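Local coordinates for protein interleukin-1beta (Gallus gallus, PDB 2WRY) that probably acts as a secreted pro-inflammatory cytokine that binds the interleukin-1 receptor, the chain here being the C-terminal beta-trefoil part of a longer protein, at residues S11-F15 with K43-I48; N18-V23 with A32-Q36; G63-L69 with F108-D114; E86-Q90 with P142-T146. All coordinates share one frame; numbering follows the deposited sequence.

Contact 1: S11-F15 with K43-I48; sequences SFDIF and KVRLNI
Ser11-Phe15 and Lys43-Ile48 pair as antiparallel strands, an edge-to-edge contact between strand 4-16 and strand 45-53. Two backbone bonds fix the register at the hydrogen-bonded pair Phe12 and Leu46: Phe12 N to Leu46 O, 2.8 Å, and Leu46 N to Phe12 O, 2.9 Å, the latter in the carbonyl plane. One face of the pairing is polar. The Arg45 chain, bent at chi2 and chi3, carries its guanidinium over Ser11, whose CB meets one face with NH2 3.4 Å away; the carboxylate plane of Asp13 is turned 49° from that group, and its OD2 stays 4.1 Å from Arg45 NH1, too far for a salt bridge. Asp13 OD1 instead forms one with Lys43 NZ at 3.6 Å. Replacing Arg45 by an alanine would probably uncover Ser11 CB and leave Asp13 with less nearby positive charge. The other face is apolar: Ile48 CD1 comes 3.4 Å from Phe12 CD2, and Ile14 CD1 rests against Leu46 CD1. Toward Lys43 the strands part, and two waters bridge Ile14 to Val44 O. Such antiparallel pairing, with Phe12, Leu46 and Ile48 on the apolar face, belongs to the beta-trefoil of the interleukin-1 family.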
loop_
_atom_site.group_PDB
_atom_site.type_symbol
_atom_site.label_atom_id
_atom_site.label_comp_id
_atom_site.label_asym_id
_atom_site.label_seq_id
_atom_site.Cartn_x
_atom_site.Cartn_y
_atom_site.Cartn_z
ATOM N N SER A 11 6.054 3.133 -11.632
ATOM C CA SER A 11 4.661 2.747 -11.660
ATOM C C SER A 11 4.578 1.239 -11.776
ATOM O O SER A 11 5.304 0.622 -12.584
ATOM C CB SER A 11 3.952 3.418 -12.841
ATOM O OG SER A 11 4.066 4.834 -12.748
ATOM N N PHE A 12 3.685 0.639 -10.991
ATOM C CA PHE A 12 3.474 -0.819 -11.013
ATOM C C PHE A 12 1.996 -1.159 -11.134
ATOM O O PHE A 12 1.145 -0.477 -10.540
ATOM C CB PHE A 12 3.989 -1.465 -9.706
ATOM C CG PHE A 12 5.474 -1.459 -9.572
ATOM C CD1 PHE A 12 6.231 -2.514 -10.084
ATOM C CD2 PHE A 12 6.128 -0.416 -8.913
ATOM C CE1 PHE A 12 7.614 -2.519 -9.961
ATOM C CE2 PHE A 12 7.508 -0.410 -8.785
ATOM C CZ PHE A 12 8.263 -1.468 -9.325
ATOM N N ASP A 13 1.678 -2.232 -11.852
ATOM C CA ASP A 13 0.388 -2.871 -11.651
ATOM C C ASP A 13 0.494 -3.707 -10.384
ATOM O O ASP A 13 1.582 -4.179 -10.046
ATOM C CB ASP A 13 0.023 -3.771 -12.824
ATOM C CG ASP A 13 -0.527 -3.002 -13.980
ATOM O OD1 ASP A 13 -1.561 -2.307 -13.816
ATOM O OD2 ASP A 13 0.092 -3.098 -15.049
ATOM N N ILE A 14 -0.630 -3.910 -9.706
ATOM C CA ILE A 14 -0.632 -4.739 -8.496
ATOM C C ILE A 14 -1.876 -5.602 -8.442
ATOM O O ILE A 14 -2.968 -5.155 -8.790
ATOM C CB ILE A 14 -0.532 -3.867 -7.219
ATOM C CG1 ILE A 14 -0.492 -4.746 -5.956
ATOM C CG2 ILE A 14 -1.659 -2.810 -7.176
ATOM C CD1 ILE A 14 -0.112 -3.991 -4.669
ATOM N N PHE A 15 -1.686 -6.868 -8.064
ATOM C CA PHE A 15 -2.791 -7.775 -7.800
ATOM C C PHE A 15 -2.454 -8.481 -6.497
ATOM O O PHE A 15 -1.285 -8.698 -6.208
ATOM C CB PHE A 15 -2.877 -8.848 -8.894
ATOM C CG PHE A 15 -3.358 -8.333 -10.209
ATOM C CD1 PHE A 15 -4.716 -8.357 -10.520
ATOM C CD2 PHE A 15 -2.456 -7.806 -11.133
ATOM C CE1 PHE A 15 -5.187 -7.877 -11.756
ATOM C CE2 PHE A 15 -2.919 -7.304 -12.359
ATOM C CZ PHE A 15 -4.279 -7.346 -12.663
ATOM N N LYS A 43 -8.932 0.171 -12.923
ATOM C CA LYS A 43 -7.910 -0.454 -12.082
ATOM C C LYS A 43 -6.867 0.556 -11.616
ATOM O O LYS A 43 -6.372 1.372 -12.398
ATOM C CB LYS A 43 -7.252 -1.588 -12.894
ATOM C CG LYS A 43 -6.089 -2.248 -12.260
ATOM C CD LYS A 43 -5.746 -3.511 -13.031
ATOM C CE LYS A 43 -4.951 -3.203 -14.270
ATOM N NZ LYS A 43 -4.278 -4.445 -14.698
ATOM N N VAL A 44 -6.541 0.486 -10.332
ATOM C CA VAL A 44 -5.540 1.336 -9.741
ATOM C C VAL A 44 -4.129 0.804 -10.016
ATOM O O VAL A 44 -3.883 -0.391 -9.862
ATOM C CB VAL A 44 -5.825 1.486 -8.223
ATOM C CG1 VAL A 44 -4.585 1.951 -7.471
ATOM C CG2 VAL A 44 -7.030 2.410 -8.015
ATOM N N ARG A 45 -3.230 1.686 -10.458
ATOM C CA ARG A 45 -1.797 1.381 -10.497
ATOM C C ARG A 45 -1.145 2.150 -9.361
ATOM O O ARG A 45 -1.703 3.159 -8.883
ATOM C CB ARG A 45 -1.154 1.782 -11.828
ATOM C CG ARG A 45 -1.583 0.880 -12.967
ATOM C CD ARG A 45 -0.405 0.489 -13.850
ATOM N NE ARG A 45 0.297 1.599 -14.485
ATOM C CZ ARG A 45 1.548 1.541 -14.951
ATOM N NH1 ARG A 45 2.272 0.420 -14.853
ATOM N NH2 ARG A 45 2.080 2.617 -15.521
ATOM N N LEU A 46 0.005 1.677 -8.895
ATOM C CA LEU A 46 0.714 2.361 -7.814
ATOM C C LEU A 46 1.929 3.086 -8.354
ATOM O O LEU A 46 2.697 2.523 -9.142
ATOM C CB LEU A 46 1.160 1.374 -6.715
ATOM C CG LEU A 46 0.057 0.586 -6.006
ATOM C CD1 LEU A 46 0.655 -0.274 -4.888
ATOM C CD2 LEU A 46 -1.049 1.524 -5.410
ATOM N N ASN A 47 2.121 4.327 -7.934
ATOM C CA ASN A 47 3.363 5.005 -8.245
ATOM C C ASN A 47 4.168 4.845 -6.969
ATOM O O ASN A 47 3.902 5.528 -5.965
ATOM C CB ASN A 47 3.126 6.488 -8.563
ATOM C CG ASN A 47 3.976 6.973 -9.747
ATOM O OD1 ASN A 47 5.032 6.400 -10.080
ATOM N ND2 ASN A 47 3.555 8.082 -10.340
ATOM N N ILE A 48 5.090 3.893 -6.984
ATOM C CA ILE A 48 5.866 3.542 -5.795
ATOM C C ILE A 48 7.103 4.413 -5.686
ATOM O O ILE A 48 8.024 4.321 -6.511
ATOM C CB ILE A 48 6.237 2.045 -5.761
ATOM C CG1 ILE A 48 4.944 1.212 -5.842
ATOM C CG2 ILE A 48 7.053 1.744 -4.480
ATOM C CD1 ILE A 48 5.134 -0.291 -5.645
HETATM O O HOH W 1 -2.732 -2.546 -11.215
HETATM O O HOH W 2 -4.755 -2.857 -8.783
#

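Contact 2: N18-V23 with A32-Q36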
loop_
_atom_site.group_PDB
_atom_site.type_symbol
_atom_site.label_atom_id
_atom_site.label_comp_id
_atom_site.label_asym_id
_atom_site.label_seq_id
_atom_site.Cartn_x
_atom_site.Cartn_y
_atom_site.Cartn_z
ATOM N N ASN A 18 -4.771 -13.748 -4.923
ATOM C CA ASN A 18 -5.961 -14.365 -5.467
ATOM C C ASN A 18 -6.459 -13.605 -6.688
ATOM O O ASN A 18 -7.607 -13.774 -7.103
ATOM C CB ASN A 18 -7.053 -14.438 -4.410
ATOM C CG ASN A 18 -8.138 -15.427 -4.785
ATOM O OD1 ASN A 18 -7.857 -16.619 -5.067
ATOM N ND2 ASN A 18 -9.374 -14.966 -4.774
ATOM N N GLN A 19 -5.585 -12.759 -7.238
ATOM C CA GLN A 19 -5.818 -12.016 -8.493
ATOM C C GLN A 19 -6.878 -10.929 -8.389
ATOM O O GLN A 19 -7.440 -10.511 -9.413
ATOM C CB GLN A 19 -6.099 -12.955 -9.690
ATOM C CG GLN A 19 -5.107 -14.153 -9.793
ATOM C CD GLN A 19 -5.694 -15.435 -9.202
ATOM O OE1 GLN A 19 -6.820 -15.815 -9.522
ATOM N NE2 GLN A 19 -4.942 -16.089 -8.331
ATOM N N LYS A 20 -7.127 -10.434 -7.163
ATOM C CA LYS A 20 -7.927 -9.221 -7.020
ATOM C C LYS A 20 -7.055 -7.982 -7.303
ATOM O O LYS A 20 -5.871 -7.942 -6.951
ATOM C CB LYS A 20 -8.558 -9.129 -5.625
ATOM C CG LYS A 20 -9.451 -10.306 -5.330
ATOM C CD LYS A 20 -10.471 -10.049 -4.211
ATOM C CE LYS A 20 -9.808 -9.669 -2.869
ATOM N NZ LYS A 20 -8.966 -10.788 -2.319
ATOM N N CYS A 21 -7.623 -6.986 -7.983
ATOM C CA CYS A 21 -6.924 -5.710 -8.135
ATOM C C CYS A 21 -7.597 -4.678 -7.263
ATOM O O CYS A 21 -8.652 -4.941 -6.678
ATOM C CB CYS A 21 -6.935 -5.227 -9.577
ATOM S SG CYS A 21 -8.555 -4.969 -10.239
ATOM N N PHE A 22 -6.972 -3.503 -7.209
ATOM C CA PHE A 22 -7.510 -2.368 -6.435
ATOM C C PHE A 22 -8.334 -1.449 -7.351
ATOM O O PHE A 22 -7.955 -1.180 -8.508
ATOM C CB PHE A 22 -6.381 -1.526 -5.837
ATOM C CG PHE A 22 -5.536 -2.216 -4.792
ATOM C CD1 PHE A 22 -5.905 -3.439 -4.221
ATOM C CD2 PHE A 22 -4.349 -1.614 -4.389
ATOM C CE1 PHE A 22 -5.072 -4.038 -3.246
ATOM C CE2 PHE A 22 -3.529 -2.180 -3.410
ATOM C CZ PHE A 22 -3.891 -3.403 -2.838
ATOM N N VAL A 23 -9.457 -0.972 -6.831
ATOM C CA VAL A 23 -10.158 0.168 -7.448
ATOM C C VAL A 23 -10.410 1.225 -6.393
ATOM O O VAL A 23 -10.518 0.891 -5.211
ATOM C CB VAL A 23 -11.490 -0.210 -8.194
ATOM C CG1 VAL A 23 -11.247 -1.286 -9.258
ATOM C CG2 VAL A 23 -12.626 -0.582 -7.229
ATOM N N ALA A 32 -10.827 -4.041 -3.095
ATOM C CA ALA A 32 -10.219 -5.063 -3.951
ATOM C C ALA A 32 -11.273 -5.958 -4.570
ATOM O O ALA A 32 -12.175 -6.441 -3.903
ATOM C CB ALA A 32 -9.198 -5.877 -3.171
ATOM N N LEU A 33 -11.163 -6.182 -5.873
ATOM C CA LEU A 33 -12.146 -7.022 -6.558
ATOM C C LEU A 33 -11.521 -7.776 -7.713
ATOM O O LEU A 33 -10.405 -7.476 -8.119
ATOM C CB LEU A 33 -13.370 -6.222 -7.022
ATOM C CG LEU A 33 -13.294 -4.717 -7.340
ATOM C CD1 LEU A 33 -12.163 -4.403 -8.254
ATOM C CD2 LEU A 33 -14.627 -4.237 -7.919
ATOM N N HIS A 34 -12.237 -8.785 -8.205
ATOM C CA HIS A 34 -11.874 -9.408 -9.466
ATOM C C HIS A 34 -12.548 -8.529 -10.515
ATOM O O HIS A 34 -13.765 -8.551 -10.672
ATOM C CB HIS A 34 -12.380 -10.854 -9.511
ATOM C CG HIS A 34 -11.834 -11.712 -8.422
ATOM N ND1 HIS A 34 -10.529 -12.160 -8.408
ATOM C CD2 HIS A 34 -12.416 -12.207 -7.304
ATOM C CE1 HIS A 34 -10.335 -12.892 -7.326
ATOM N NE2 HIS A 34 -11.458 -12.918 -6.630
ATOM N N LEU A 35 -11.762 -7.690 -11.172
ATOM C CA LEU A 35 -12.323 -6.691 -12.056
ATOM C C LEU A 35 -12.521 -7.353 -13.394
ATOM O O LEU A 35 -11.566 -7.898 -13.956
ATOM C CB LEU A 35 -11.377 -5.495 -12.206
ATOM C CG LEU A 35 -11.923 -4.054 -12.229
ATOM C CD1 LEU A 35 -11.015 -3.181 -13.076
ATOM C CD2 LEU A 35 -13.378 -3.933 -12.713
ATOM N N GLN A 36 -13.761 -7.329 -13.889
ATOM C CA GLN A 36 -14.063 -7.895 -15.211
ATOM C C GLN A 36 -15.427 -7.569 -15.837
ATOM O O GLN A 36 -16.064 -6.557 -15.506
ATOM C CB GLN A 36 -13.808 -9.411 -15.249
ATOM C CG GLN A 36 -12.677 -9.774 -16.209
ATOM C CD GLN A 36 -12.796 -9.010 -17.528
ATOM O OE1 GLN A 36 -13.891 -8.894 -18.086
ATOM N NE2 GLN A 36 -11.673 -8.474 -18.026
HETATM O O HOH W 3 -8.783 -8.463 -10.929
#
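Cys21 and Leu33 exchange both backbone hydrogen bonds of an antiparallel pair: Cys21 N to Leu33 O at 2.8 Å, and Leu33 N to Cys21 O at 2.9 Å. A water extends the link past the paired residues, donating to Gln19 O and accepting from Leu35 N at 3.1 Å. Lys20 sends its ammonium group away from His34; NZ forms a salt bridge with Asp16 and a hydrogen bond with Ser136 O. These bonds join the two arms of the beta hairpin made by strands 21-26 and 29-33, part of the beta-trefoil; strand 141-142 pairs with the far side of strand 29-33. Taken end to end, residues 18-23 and 32-35 run 89° apart, with regular pairing limited to Cys21-Leu33 and Phe22-Ala32.

Over one face of the His34 ring lies the aliphatic part of Lys20, a CH-pi contact with CG 3.6 Å from the ring centroid and 21° off its normal. The bend at chi3 brings CE past Ala32 CB, and the one at chi4 turns NZ on toward Asp16. Cys21 SG, placed between the backbone N and the carbonyl carbon (chi1 60°), meets Leu35 CB at 3.5 Å. Next to it Val23 CG1 presses on Leu33 CD1 at 3.4 Å, tighter than usual van der Waals contact, the two side chains crossing at about a right angle. Among the residues on the other face, Ala32 CB sits at the edge of the Phe22 ring, 4.2 Å from CD1.

Contact 3: G63-L69 with F108-D114; sequences GQMPVAL and FIFYRLD
Leu69 CD1 lies over one face of the Phe110 ring, 4.0 Å from Phe110 CD1 and offset toward the rim, while a water sits at the ring edge in its plane. That water accepts from Leu69 N and donates to Phe108 O, bridging the two segments beyond the last direct backbone bond. The Tyr111 ring has Gln64 OE1 at its edge, 3.5 Å from CE1, with amide and ring planes 44° apart; Pro66 CB approaches the same CE1 obliquely. At the Arg112 guanidinium edge, NE donates to Asp114 OD1 (2.9 Å, 4° out of the guanidinium plane, on the carboxylate's syn side), a hydrogen bond within a salt bridge; that oxygen also bonds to Thr121 OG1. Arg112 stays extended, CG anti to the backbone N (chi1 176°), and runs alongside Met65, whose CE touches Arg112 CD at 3.8 Å. Backbone bonds set the register: Val67 and Phe110 bond in both directions, and Arg112 N reaches Met65 O at 2.9 Å. Strand 66-71 also pairs with strand 45-53, where Ile48 packs on Val67 and Leu69, and with strand 76-83, which sets Met78 on Leu69 and Cys80 on Phe110. Phe12 of strand 4-16 makes a cation-pi contact with Arg112.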
loop_
_atom_site.group_PDB
_atom_site.type_symbol
_atom_site.label_atom_id
_atom_site.label_comp_id
_atom_site.label_asym_id
_atom_site.label_seq_id
_atom_site.Cartn_x
_atom_site.Cartn_y
_atom_site.Cartn_z
ATOM N N GLY A 63 12.163 -4.974 6.791
ATOM C CA GLY A 63 13.126 -5.248 5.718
ATOM C C GLY A 63 13.265 -4.065 4.775
ATOM O O GLY A 63 12.342 -3.745 4.004
ATOM N N GLN A 64 14.434 -3.428 4.819
ATOM C CA GLN A 64 14.634 -2.128 4.172
ATOM C C GLN A 64 14.547 -2.045 2.638
ATOM O O GLN A 64 15.434 -2.490 1.910
ATOM C CB GLN A 64 15.865 -1.413 4.721
ATOM C CG GLN A 64 15.601 -0.785 6.079
ATOM C CD GLN A 64 16.052 0.659 6.146
ATOM O OE1 GLN A 64 15.328 1.529 6.645
ATOM N NE2 GLN A 64 17.250 0.925 5.632
ATOM N N MET A 65 13.421 -1.504 2.198
ATOM C CA MET A 65 13.221 -0.816 0.933
ATOM C C MET A 65 12.039 0.048 1.343
ATOM O O MET A 65 10.892 -0.355 1.180
ATOM C CB MET A 65 12.736 -1.742 -0.179
ATOM C CG MET A 65 13.777 -2.262 -1.146
ATOM S SD MET A 65 12.932 -3.191 -2.460
ATOM C CE MET A 65 12.403 -1.855 -3.539
ATOM N N PRO A 66 12.317 1.236 1.901
ATOM C CA PRO A 66 11.218 2.075 2.366
ATOM C C PRO A 66 10.589 2.788 1.166
ATOM O O PRO A 66 11.324 3.313 0.311
ATOM C CB PRO A 66 11.899 3.065 3.320
ATOM C CG PRO A 66 13.372 3.109 2.889
ATOM C CD PRO A 66 13.643 1.856 2.072
ATOM N N VAL A 67 9.262 2.757 1.081
ATOM C CA VAL A 67 8.546 3.326 -0.062
ATOM C C VAL A 67 7.323 4.107 0.389
ATOM O O VAL A 67 6.794 3.864 1.481
ATOM C CB VAL A 67 8.068 2.229 -1.070
ATOM C CG1 VAL A 67 9.239 1.457 -1.649
ATOM C CG2 VAL A 67 7.052 1.235 -0.411
ATOM N N ALA A 68 6.872 5.053 -0.455
ATOM C CA ALA A 68 5.522 5.610 -0.301
ATOM C C ALA A 68 4.709 5.067 -1.470
ATOM O O ALA A 68 5.267 4.845 -2.556
ATOM C CB ALA A 68 5.524 7.132 -0.313
ATOM N N LEU A 69 3.407 4.877 -1.259
ATOM C CA LEU A 69 2.531 4.244 -2.261
ATOM C C LEU A 69 1.521 5.258 -2.772
ATOM O O LEU A 69 0.557 5.594 -2.082
ATOM C CB LEU A 69 1.834 3.038 -1.666
ATOM C CG LEU A 69 2.809 1.999 -1.098
ATOM C CD1 LEU A 69 2.022 0.878 -0.454
ATOM C CD2 LEU A 69 3.705 1.463 -2.223
ATOM N N PHE A 108 3.398 7.785 5.905
ATOM C CA PHE A 108 3.391 7.486 4.473
ATOM C C PHE A 108 4.353 6.395 4.063
ATOM O O PHE A 108 4.311 5.971 2.916
ATOM C CB PHE A 108 3.783 8.730 3.679
ATOM C CG PHE A 108 2.741 9.805 3.727
ATOM C CD1 PHE A 108 1.516 9.636 3.075
ATOM C CD2 PHE A 108 2.991 10.992 4.416
ATOM C CE1 PHE A 108 0.542 10.641 3.091
ATOM C CE2 PHE A 108 2.006 12.007 4.457
ATOM C CZ PHE A 108 0.797 11.832 3.798
ATOM N N ILE A 109 5.224 5.956 4.975
ATOM C CA ILE A 109 6.281 5.010 4.618
ATOM C C ILE A 109 5.896 3.568 4.953
ATOM O O ILE A 109 5.395 3.275 6.040
ATOM C CB ILE A 109 7.650 5.385 5.290
ATOM C CG1 ILE A 109 8.152 6.741 4.788
ATOM C CG2 ILE A 109 8.725 4.304 5.049
ATOM C CD1 ILE A 109 8.412 6.780 3.279
ATOM N N PHE A 110 6.128 2.691 3.983
ATOM C CA PHE A 110 5.975 1.234 4.128
ATOM C C PHE A 110 7.283 0.594 3.758
ATOM O O PHE A 110 8.019 1.124 2.932
ATOM C CB PHE A 110 4.878 0.699 3.195
ATOM C CG PHE A 110 3.511 1.276 3.490
ATOM C CD1 PHE A 110 3.155 2.553 3.033
ATOM C CD2 PHE A 110 2.578 0.553 4.240
ATOM C CE1 PHE A 110 1.872 3.092 3.311
ATOM C CE2 PHE A 110 1.298 1.078 4.543
ATOM C CZ PHE A 110 0.953 2.371 4.080
ATOM N N TYR A 111 7.596 -0.551 4.368
ATOM C CA TYR A 111 8.698 -1.361 3.860
ATOM C C TYR A 111 8.186 -2.372 2.866
ATOM O O TYR A 111 7.278 -3.167 3.153
ATOM C CB TYR A 111 9.430 -2.035 5.008
ATOM C CG TYR A 111 10.123 -1.013 5.883
ATOM C CD1 TYR A 111 11.291 -0.379 5.443
ATOM C CD2 TYR A 111 9.619 -0.669 7.131
ATOM C CE1 TYR A 111 11.956 0.548 6.230
ATOM C CE2 TYR A 111 10.285 0.299 7.933
ATOM C CZ TYR A 111 11.453 0.886 7.458
ATOM O OH TYR A 111 12.148 1.840 8.203
ATOM N N ARG A 112 8.722 -2.263 1.658
ATOM C CA ARG A 112 8.408 -3.196 0.599
ATOM C C ARG A 112 9.247 -4.443 0.852
ATOM O O ARG A 112 10.485 -4.371 0.851
ATOM C CB ARG A 112 8.801 -2.600 -0.744
ATOM C CG ARG A 112 8.575 -3.586 -1.863
ATOM C CD ARG A 112 8.755 -2.980 -3.252
ATOM N NE ARG A 112 8.810 -4.050 -4.256
ATOM C CZ ARG A 112 8.703 -3.850 -5.570
ATOM N NH1 ARG A 112 8.516 -2.618 -6.057
ATOM N NH2 ARG A 112 8.770 -4.886 -6.407
ATOM N N LEU A 113 8.574 -5.568 1.083
ATOM C CA LEU A 113 9.277 -6.807 1.435
ATOM C C LEU A 113 9.099 -7.783 0.290
ATOM O O LEU A 113 8.042 -8.394 0.147
ATOM C CB LEU A 113 8.721 -7.371 2.753
ATOM C CG LEU A 113 8.690 -6.382 3.927
ATOM C CD1 LEU A 113 7.895 -6.977 5.067
ATOM C CD2 LEU A 113 10.093 -6.103 4.373
ATOM N N ASP A 114 10.127 -7.905 -0.541
ATOM C CA ASP A 114 10.048 -8.800 -1.682
ATOM C C ASP A 114 10.573 -10.194 -1.358
ATOM O O ASP A 114 11.552 -10.349 -0.603
ATOM C CB ASP A 114 10.873 -8.259 -2.835
ATOM C CG ASP A 114 10.238 -7.045 -3.508
ATOM O OD1 ASP A 114 9.004 -6.813 -3.385
ATOM O OD2 ASP A 114 10.999 -6.332 -4.203
HETATM O O HOH W 4 2.482 6.229 1.014
#

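Contact 4: E86-Q90 with P142-T146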
loop_
_atom_site.group_PDB
_atom_site.type_symbol
_atom_site.label_atom_id
_atom_site.label_comp_id
_atom_site.label_asym_id
_atom_site.label_seq_id
_atom_site.Cartn_x
_atom_site.Cartn_y
_atom_site.Cartn_z
ATOM N N GLU A 86 -7.686 2.391 16.844
ATOM C CA GLU A 86 -7.293 1.297 15.937
ATOM C C GLU A 86 -6.436 1.807 14.778
ATOM O O GLU A 86 -6.777 2.815 14.149
ATOM C CB GLU A 86 -8.545 0.635 15.384
ATOM C CG GLU A 86 -9.236 -0.279 16.396
ATOM C CD GLU A 86 -10.557 -0.828 15.876
ATOM O OE1 GLU A 86 -11.181 -0.169 15.010
ATOM O OE2 GLU A 86 -10.966 -1.922 16.332
ATOM N N PRO A 87 -5.317 1.115 14.484
ATOM C CA PRO A 87 -4.524 1.446 13.297
ATOM C C PRO A 87 -5.385 1.258 12.054
ATOM O O PRO A 87 -6.143 0.259 11.952
ATOM C CB PRO A 87 -3.396 0.396 13.332
ATOM C CG PRO A 87 -3.288 0.052 14.821
ATOM C CD PRO A 87 -4.711 0.002 15.242
ATOM N N THR A 88 -5.284 2.223 11.137
ATOM C CA THR A 88 -6.170 2.293 9.982
ATOM C C THR A 88 -5.373 2.709 8.762
ATOM O O THR A 88 -4.489 3.560 8.855
ATOM C CB THR A 88 -7.288 3.337 10.257
ATOM O OG1 THR A 88 -8.011 2.923 11.429
ATOM C CG2 THR A 88 -8.247 3.453 9.091
ATOM N N LEU A 89 -5.682 2.084 7.625
ATOM C CA LEU A 89 -5.147 2.538 6.350
ATOM C C LEU A 89 -6.053 3.637 5.818
ATOM O O LEU A 89 -7.298 3.487 5.750
ATOM C CB LEU A 89 -5.152 1.352 5.374
ATOM C CG LEU A 89 -4.530 1.652 4.004
ATOM C CD1 LEU A 89 -3.021 1.895 4.137
ATOM C CD2 LEU A 89 -4.795 0.454 3.087
ATOM N N GLN A 90 -5.422 4.741 5.439
ATOM C CA GLN A 90 -6.181 5.803 4.774
ATOM C C GLN A 90 -5.494 6.283 3.520
ATOM O O GLN A 90 -4.349 5.940 3.239
ATOM C CB GLN A 90 -6.490 6.945 5.727
ATOM C CG GLN A 90 -5.346 7.705 6.239
ATOM C CD GLN A 90 -5.798 8.952 7.014
ATOM O OE1 GLN A 90 -6.900 8.989 7.597
ATOM N NE2 GLN A 90 -4.951 9.964 7.028
ATOM N N PRO A 142 -13.059 -3.135 1.638
ATOM C CA PRO A 142 -11.926 -2.195 1.707
ATOM C C PRO A 142 -10.553 -2.845 1.842
ATOM O O PRO A 142 -10.421 -3.918 2.440
ATOM C CB PRO A 142 -12.223 -1.394 2.973
ATOM C CG PRO A 142 -13.727 -1.450 3.051
ATOM C CD PRO A 142 -14.043 -2.862 2.698
ATOM N N VAL A 143 -9.554 -2.206 1.240
ATOM C CA VAL A 143 -8.151 -2.526 1.534
ATOM C C VAL A 143 -7.847 -1.906 2.891
ATOM O O VAL A 143 -8.230 -0.758 3.168
ATOM C CB VAL A 143 -7.196 -1.972 0.425
ATOM C CG1 VAL A 143 -5.752 -2.354 0.706
ATOM C CG2 VAL A 143 -7.621 -2.513 -0.928
ATOM N N GLY A 144 -7.164 -2.662 3.738
ATOM C CA GLY A 144 -6.834 -2.204 5.105
ATOM C C GLY A 144 -5.451 -2.606 5.548
ATOM O O GLY A 144 -4.597 -2.885 4.710
ATOM N N ILE A 145 -5.232 -2.565 6.864
ATOM C CA ILE A 145 -4.006 -3.090 7.468
ATOM C C ILE A 145 -4.350 -4.094 8.564
ATOM O O ILE A 145 -5.451 -4.073 9.170
ATOM C CB ILE A 145 -3.020 -2.004 8.023
ATOM C CG1 ILE A 145 -3.745 -1.003 8.920
ATOM C CG2 ILE A 145 -2.301 -1.309 6.844
ATOM C CD1 ILE A 145 -2.810 -0.056 9.635
ATOM N N THR A 146 -3.416 -5.000 8.777
ATOM C CA THR A 146 -3.607 -6.085 9.743
ATOM C C THR A 146 -2.296 -6.426 10.441
ATOM O O THR A 146 -1.227 -6.366 9.828
ATOM C CB THR A 146 -4.105 -7.400 9.046
ATOM O OG1 THR A 146 -4.320 -8.419 10.034
ATOM C CG2 THR A 146 -3.101 -7.915 8.008
#
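Strands 86-93 and 144-146 of the beta-trefoil meet here through side chains, without pairing into one sheet. The axes of the short segments 86-90 and 144-146 come within 5.4 Å with directions 143° apart, and no hydrogen bond passes between them; the contact is apolar packing of modest extent, burying 239 Å² in all. Leu89 and Ile145 carry most of it. Ile145 CG1 lies between the backbone N and the carbonyl carbon (chi1 50°), and with chi2 extended this takes CD1 across to the opposing backbone, 3.7 Å from Thr88 N, and beside Pro87, whose CB is 3.8 Å from CD1. The CG2 branch turns instead to Leu89, standing 4.2 Å from its CB. An alanine in place of Ile145 would probably strip Pro87 of this methyl contact and open a gap beside Leu89 CB. Leu89 works in the reverse direction: its CG is anti to the backbone N (chi1 -176°), and the CD2 methyl settles against the opposing backbone, 3.6 Å from Val143 O and also near Gly144 O. The same methyl meets Val143 CG1 at 3.8 Å. Leu89 CB lies 3.9 Å from Gly144 CA, against the main chain. Thr88 points away, its OG1 donating to Glu86 O at 3.0 Å from above the carbonyl plane. Around this packing, Trp131 touches both Pro87 and Ile145, and Phe128 also reaches Pro87. Strand 76-83 pairs with strand 86-93 and adds Met78 against Leu89 and Cys80 against Ile145, whereas strand 132-134 pairs with strand 144-146 and brings Ile133 onto Val143.

How the contacts relate
Contact 2 is nested inside the chain loop closed by contact 1, and the two join where Val44 N lies 2.8 Å from Phe22 O, a probable hydrogen bond. Contacts 1 and 3 share the large sheet through neighbouring strands 45-53 and 66-71: Ile48 CG2 packs on Val67 CG1 at 3.6 Å, the centres of the two contacts being about 14 Å apart. Contacts 3 and 4 alternate along the chain and touch through Phe110 CZ and Leu89 CD1, 4.0 Å apart. Phe22 CE1 meets Val143 CG2 at 3.8 Å, tying contact 2 to contact 4. Contacts 2 and 3, with centres about 22 Å apart, lie on opposite sides of the chain's centre and do not touch.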